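Local coordinates for protein aminotransferase, class I (Staphylococcus aureus, PDB 2O1B) that probably transfers amino groups between amino acids and 2-oxo acids as a pyridoxal-phosphate-dependent, class I aspartate-type aminotransferase, at residues 106-118 against 262-276. Numbering follows the deposited sequence.
With PLP (pyridoxal-5'-phosphate), chain B.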
loop_
_atom_site.group_PDB
_atom_site.type_symbol
_atom_site.label_atom_id
_atom_site.label_comp_id
_atom_site.label_asym_id
_atom_site.label_seq_id
_atom_site.Cartn_x
_atom_site.Cartn_y
_atom_site.Cartn_z
ATOM N N LEU A 106 -15.447 16.723 11.725
ATOM C CA LEU A 106 -14.605 15.561 11.970
ATOM C C LEU A 106 -13.430 15.888 12.874
ATOM O O LEU A 106 -12.860 16.977 12.789
ATOM C CB LEU A 106 -14.064 15.041 10.652
ATOM C CG LEU A 106 -15.103 14.622 9.636
ATOM C CD1 LEU A 106 -14.422 14.617 8.294
ATOM C CD2 LEU A 106 -15.689 13.272 10.006
ATOM N N ASP A 107 -13.073 14.932 13.729
ATOM C CA ASP A 107 -11.885 15.049 14.574
ATOM C C ASP A 107 -10.655 14.500 13.840
ATOM O O ASP A 107 -10.675 13.378 13.334
ATOM C CB ASP A 107 -12.098 14.319 15.906
ATOM C CG ASP A 107 -10.897 14.442 16.840
ATOM O OD1 ASP A 107 -9.829 13.857 16.543
ATOM O OD2 ASP A 107 -11.027 15.124 17.876
ATOM N N LYS A 108 -9.585 15.289 13.811
ATOM C CA LYS A 108 -8.375 14.936 13.060
ATOM C C LYS A 108 -7.700 13.639 13.501
ATOM O O LYS A 108 -7.138 12.918 12.679
ATOM C CB LYS A 108 -7.352 16.063 13.131
ATOM C CG LYS A 108 -7.769 17.356 12.482
ATOM C CD LYS A 108 -6.572 18.310 12.380
ATOM C CE LYS A 108 -6.191 18.916 13.727
ATOM N NZ LYS A 108 -5.387 17.951 14.531
ATOM N N GLU A 109 -7.740 13.343 14.790
ATOM C CA GLU A 109 -7.142 12.115 15.285
ATOM C C GLU A 109 -8.115 10.953 15.190
ATOM O O GLU A 109 -7.766 9.874 14.704
ATOM C CB GLU A 109 -6.662 12.295 16.732
ATOM C CG GLU A 109 -5.163 12.470 16.912
ATOM C CD GLU A 109 -4.496 13.304 15.821
ATOM O OE1 GLU A 109 -3.694 12.724 15.068
ATOM O OE2 GLU A 109 -4.762 14.529 15.717
ATOM N N ASP A 110 -9.345 11.177 15.629
ATOM C CA ASP A 110 -10.271 10.078 15.853
ATOM C C ASP A 110 -10.993 9.621 14.594
ATOM O O ASP A 110 -11.429 8.462 14.500
ATOM C CB ASP A 110 -11.314 10.476 16.906
ATOM C CG ASP A 110 -10.727 10.631 18.306
ATOM O OD1 ASP A 110 -9.580 10.177 18.555
ATOM O OD2 ASP A 110 -11.433 11.209 19.167
ATOM N N GLU A 111 -11.165 10.544 13.652
ATOM C CA GLU A 111 -12.133 10.348 12.568
ATOM C C GLU A 111 -11.567 10.564 11.163
ATOM O O GLU A 111 -12.317 10.764 10.212
ATOM C CB GLU A 111 -13.379 11.220 12.817
ATOM C CG GLU A 111 -14.069 10.874 14.138
ATOM C CD GLU A 111 -15.220 11.787 14.516
ATOM O OE1 GLU A 111 -15.167 12.994 14.211
ATOM O OE2 GLU A 111 -16.174 11.284 15.155
ATOM N N VAL A 112 -10.243 10.488 11.039
ATOM C CA VAL A 112 -9.564 10.668 9.764
ATOM C C VAL A 112 -8.423 9.659 9.604
ATOM O O VAL A 112 -7.571 9.543 10.484
ATOM C CB VAL A 112 -8.997 12.107 9.631
ATOM C CG1 VAL A 112 -8.215 12.243 8.356
ATOM C CG2 VAL A 112 -10.116 13.144 9.663
ATOM N N CYS A 113 -8.420 8.939 8.479
ATOM C CA CYS A 113 -7.333 8.014 8.120
ATOM C C CYS A 113 -6.968 8.226 6.664
ATOM O O CYS A 113 -7.809 8.050 5.774
ATOM C CB CYS A 113 -7.750 6.551 8.333
ATOM S SG CYS A 113 -6.460 5.325 7.933
ATOM N N ILE A 114 -5.724 8.621 6.425
ATOM C CA ILE A 114 -5.210 8.818 5.077
ATOM C C ILE A 114 -5.011 7.478 4.371
ATOM O O ILE A 114 -4.555 6.519 4.993
ATOM C CB ILE A 114 -3.877 9.585 5.129
ATOM C CG1 ILE A 114 -4.143 11.053 5.450
ATOM C CG2 ILE A 114 -3.173 9.538 3.807
ATOM C CD1 ILE A 114 -3.840 11.444 6.854
ATOM N N LEU A 115 -5.358 7.420 3.080
ATOM C CA LEU A 115 -5.281 6.174 2.296
ATOM C C LEU A 115 -4.312 6.277 1.125
ATOM O O LEU A 115 -4.207 7.322 0.493
ATOM C CB LEU A 115 -6.670 5.740 1.793
ATOM C CG LEU A 115 -7.783 5.512 2.830
ATOM C CD1 LEU A 115 -9.121 5.216 2.164
ATOM C CD2 LEU A 115 -7.414 4.411 3.814
ATOM N N TYR A 116 -3.624 5.174 0.835
ATOM C CA TYR A 116 -2.652 5.098 -0.258
ATOM C C TYR A 116 -3.384 4.739 -1.558
ATOM O O TYR A 116 -3.161 3.670 -2.143
ATOM C CB TYR A 116 -1.592 4.042 0.067
ATOM C CG TYR A 116 -0.899 4.270 1.392
ATOM C CD1 TYR A 116 0.289 4.989 1.457
ATOM C CD2 TYR A 116 -1.435 3.771 2.586
ATOM C CE1 TYR A 116 0.935 5.209 2.673
ATOM C CE2 TYR A 116 -0.800 3.987 3.810
ATOM C CZ TYR A 116 0.383 4.712 3.846
ATOM O OH TYR A 116 1.033 4.932 5.042
ATOM N N GLY A 117 -4.258 5.645 -1.990
ATOM C CA GLY A 117 -5.274 5.351 -2.995
ATOM C C GLY A 117 -6.391 4.621 -2.282
ATOM O O GLY A 117 -6.122 3.773 -1.431
ATOM N N THR A 118 -7.641 4.930 -2.627
ATOM C CA THR A 118 -8.788 4.370 -1.906
ATOM C C THR A 118 -8.957 2.870 -2.080
ATOM O O THR A 118 -9.480 2.210 -1.185
ATOM C CB THR A 118 -10.136 5.077 -2.229
ATOM O OG1 THR A 118 -10.503 4.894 -3.608
ATOM C CG2 THR A 118 -10.045 6.555 -1.901
ATOM N N VAL A 262 -3.691 8.573 -3.778
ATOM C CA VAL A 262 -4.013 9.294 -2.547
ATOM C C VAL A 262 -5.524 9.454 -2.342
ATOM O O VAL A 262 -6.260 9.824 -3.258
ATOM C CB VAL A 262 -3.300 10.675 -2.486
ATOM C CG1 VAL A 262 -3.718 11.565 -3.652
ATOM C CG2 VAL A 262 -3.574 11.353 -1.146
ATOM N N GLY A 263 -5.972 9.147 -1.130
ATOM C CA GLY A 263 -7.374 9.278 -0.737
ATOM C C GLY A 263 -7.441 9.293 0.780
ATOM O O GLY A 263 -6.407 9.382 1.450
ATOM N N PHE A 264 -8.653 9.220 1.325
ATOM C CA PHE A 264 -8.819 9.161 2.774
ATOM C C PHE A 264 -10.142 8.539 3.183
ATOM O O PHE A 264 -11.106 8.547 2.411
ATOM C CB PHE A 264 -8.641 10.543 3.420
ATOM C CG PHE A 264 -9.561 11.598 2.885
ATOM C CD1 PHE A 264 -9.141 12.457 1.877
ATOM C CD2 PHE A 264 -10.835 11.762 3.416
ATOM C CE1 PHE A 264 -9.994 13.449 1.383
ATOM C CE2 PHE A 264 -11.684 12.751 2.939
ATOM C CZ PHE A 264 -11.257 13.601 1.919
ATOM N N ALA A 265 -10.151 7.980 4.394
ATOM C CA ALA A 265 -11.345 7.482 5.049
ATOM C C ALA A 265 -11.714 8.482 6.125
ATOM O O ALA A 265 -10.835 9.076 6.763
ATOM C CB ALA A 265 -11.094 6.117 5.668
ATOM N N VAL A 266 -13.016 8.646 6.336
ATOM C CA VAL A 266 -13.533 9.644 7.276
ATOM C C VAL A 266 -14.774 9.100 7.981
ATOM O O VAL A 266 -15.600 8.430 7.368
ATOM C CB VAL A 266 -13.798 11.005 6.553
ATOM C CG1 VAL A 266 -15.032 11.682 7.059
ATOM C CG2 VAL A 266 -12.598 11.928 6.679
ATOM N N GLY A 267 -14.883 9.330 9.293
ATOM C CA GLY A 267 -16.089 8.923 10.031
ATOM C C GLY A 267 -15.958 8.117 11.314
ATOM O O GLY A 267 -15.141 8.452 12.186
ATOM N N ASN A 268 -16.788 7.073 11.439
ATOM C CA ASN A 268 -16.864 6.233 12.652
ATOM C C ASN A 268 -15.516 6.009 13.312
ATOM O O ASN A 268 -14.633 5.412 12.696
ATOM C CB ASN A 268 -17.476 4.864 12.342
ATOM C CG ASN A 268 -17.817 4.078 13.608
ATOM O OD1 ASN A 268 -18.834 4.332 14.257
ATOM N ND2 ASN A 268 -16.962 3.126 13.966
ATOM N N LYS A 269 -15.361 6.465 14.560
ATOM C CA LYS A 269 -14.050 6.401 15.241
ATOM C C LYS A 269 -13.479 4.977 15.329
ATOM O O LYS A 269 -12.295 4.760 15.040
ATOM C CB LYS A 269 -14.086 7.068 16.625
ATOM C CG LYS A 269 -12.829 6.825 17.489
ATOM C CD LYS A 269 -12.708 7.839 18.615
ATOM C CE LYS A 269 -12.187 7.251 19.926
ATOM N NZ LYS A 269 -11.470 5.948 19.810
ATOM N N ASP A 270 -14.314 4.021 15.729
ATOM C CA ASP A 270 -13.875 2.628 15.883
ATOM C C ASP A 270 -13.307 2.077 14.574
ATOM O O ASP A 270 -12.229 1.470 14.555
ATOM C CB ASP A 270 -15.024 1.735 16.385
ATOM C CG ASP A 270 -15.346 1.954 17.851
ATOM O OD1 ASP A 270 -14.555 2.629 18.553
ATOM O OD2 ASP A 270 -16.392 1.432 18.311
HETATM N N MSE A 271 -14.033 2.301 13.485
HETATM C CA MSE A 271 -13.612 1.836 12.172
HETATM C C MSE A 271 -12.365 2.554 11.694
HETATM O O MSE A 271 -11.469 1.929 11.133
HETATM C CB MSE A 271 -14.737 2.010 11.151
HETATM C CG MSE A 271 -15.958 1.177 11.481
HETATM SE SE MSE A 271 -17.434 1.515 10.276
HETATM C CE MSE A 271 -16.764 0.497 8.770
ATOM N N ILE A 272 -12.312 3.866 11.902
ATOM C CA ILE A 272 -11.125 4.626 11.534
ATOM C C ILE A 272 -9.902 4.145 12.331
ATOM O O ILE A 272 -8.817 3.959 11.773
ATOM C CB ILE A 272 -11.355 6.139 11.712
ATOM C CG1 ILE A 272 -12.409 6.639 10.703
ATOM C CG2 ILE A 272 -10.044 6.921 11.603
ATOM C CD1 ILE A 272 -12.057 6.381 9.232
ATOM N N GLN A 273 -10.076 3.927 13.627
ATOM C CA GLN A 273 -8.945 3.511 14.457
ATOM C C GLN A 273 -8.408 2.139 14.043
ATOM O O GLN A 273 -7.201 1.924 14.091
ATOM C CB GLN A 273 -9.266 3.577 15.955
ATOM C CG GLN A 273 -9.420 5.009 16.530
ATOM C CD GLN A 273 -8.325 5.983 16.085
ATOM O OE1 GLN A 273 -7.132 5.768 16.332
ATOM N NE2 GLN A 273 -8.736 7.072 15.442
ATOM N N ALA A 274 -9.297 1.232 13.627
ATOM C CA ALA A 274 -8.895 -0.100 13.145
ATOM C C ALA A 274 -8.086 0.021 11.851
ATOM O O ALA A 274 -7.025 -0.595 11.713
ATOM C CB ALA A 274 -10.113 -1.000 12.944
ATOM N N LEU A 275 -8.581 0.821 10.909
ATOM C CA LEU A 275 -7.823 1.103 9.690
ATOM C C LEU A 275 -6.447 1.683 9.993
ATOM O O LEU A 275 -5.454 1.215 9.446
ATOM C CB LEU A 275 -8.580 2.051 8.774
ATOM C CG LEU A 275 -9.515 1.424 7.757
ATOM C CD1 LEU A 275 -10.383 2.515 7.129
ATOM C CD2 LEU A 275 -8.717 0.657 6.693
ATOM N N LYS A 276 -6.403 2.698 10.859
ATOM C CA LYS A 276 -5.141 3.331 11.259
ATOM C C LYS A 276 -4.183 2.287 11.842
ATOM O O LYS A 276 -3.025 2.229 11.463
ATOM C CB LYS A 276 -5.383 4.465 12.267
ATOM C CG LYS A 276 -6.069 5.699 11.681
ATOM C CD LYS A 276 -6.217 6.798 12.717
ATOM C CE LYS A 276 -4.884 7.523 12.942
ATOM N NZ LYS A 276 -4.984 8.688 13.863
HETATM N N1 PLP B . -14.241 2.923 -5.909
HETATM C C2 PLP B . -14.883 3.268 -7.083
HETATM C C2A PLP B . -16.383 3.189 -7.152
HETATM C C3 PLP B . -14.115 3.713 -8.162
HETATM O O3 PLP B . -14.702 4.069 -9.341
HETATM C C4 PLP B . -12.721 3.796 -8.047
HETATM C C4A PLP B . -12.009 4.756 -8.954
HETATM C C5 PLP B . -12.085 3.427 -6.858
HETATM C C6 PLP B . -12.861 2.986 -5.786
HETATM C C5A PLP B . -10.570 3.480 -6.715
HETATM O O4P PLP B . -10.078 4.800 -6.588
HETATM P P PLP B . -8.522 5.074 -6.251
HETATM O O1P PLP B . -7.829 5.608 -7.494
HETATM O O2P PLP B . -7.921 3.764 -5.816
HETATM O O3P PLP B . -8.479 6.102 -5.156
HETATM O O HOH W 1 -5.588 10.622 11.863
HETATM O O HOH W 2 -16.977 8.856 15.358
#
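Cys-113 and Ala-265 face each other as a hydrogen-bonded pair where strand 112-115, an outermost strand of the seven-stranded sheet of the fold type I aminotransferase large domain, runs antiparallel to strand 263-267. Ala-265 N gives to Cys-113 O at 2.7 Å and Cys-113 N to Ala-265 O at 3.0 Å. Leu-115 and Gly-263 exchange a second pair of bonds, and Gly-267 N closes the ladder on Glu-111 O. Gly-263 suits its place because a side chain there would run into Thr-118 CG2. Ala-265 CB is small enough to sit beside Leu-115 CD1, while Ile-272 CG2 lies 3.6 Å from Val-112 N, a buried donor with no partner in the model.

Before strand 112-115, residues 107-111 form a turn, and two side chains of helix 269-282 satisfy the carbonyls of Glu-109 and Asp-110. Gln-273, bent at chi2 (-46°), brings NE2 to both Glu-109 O (3.1 Å) and Asp-110 O (3.2 Å); it meets the second from above the carbonyl plane. Lys-276 NZ uses a lone pair of Glu-109 O at 3.1 Å and gives to a water that bridges Lys-108 O and Val-112 O. The carboxylate of Glu-109 instead pairs with Lys-91. Asp-107 OD1 steadies the turn, accepting from Glu-109 N in an Asx turn and from Asp-110 N.

After strand 112-115 the chain enters the cofactor pocket, where Thr-118 N donates to PLP O3P at 2.9 Å.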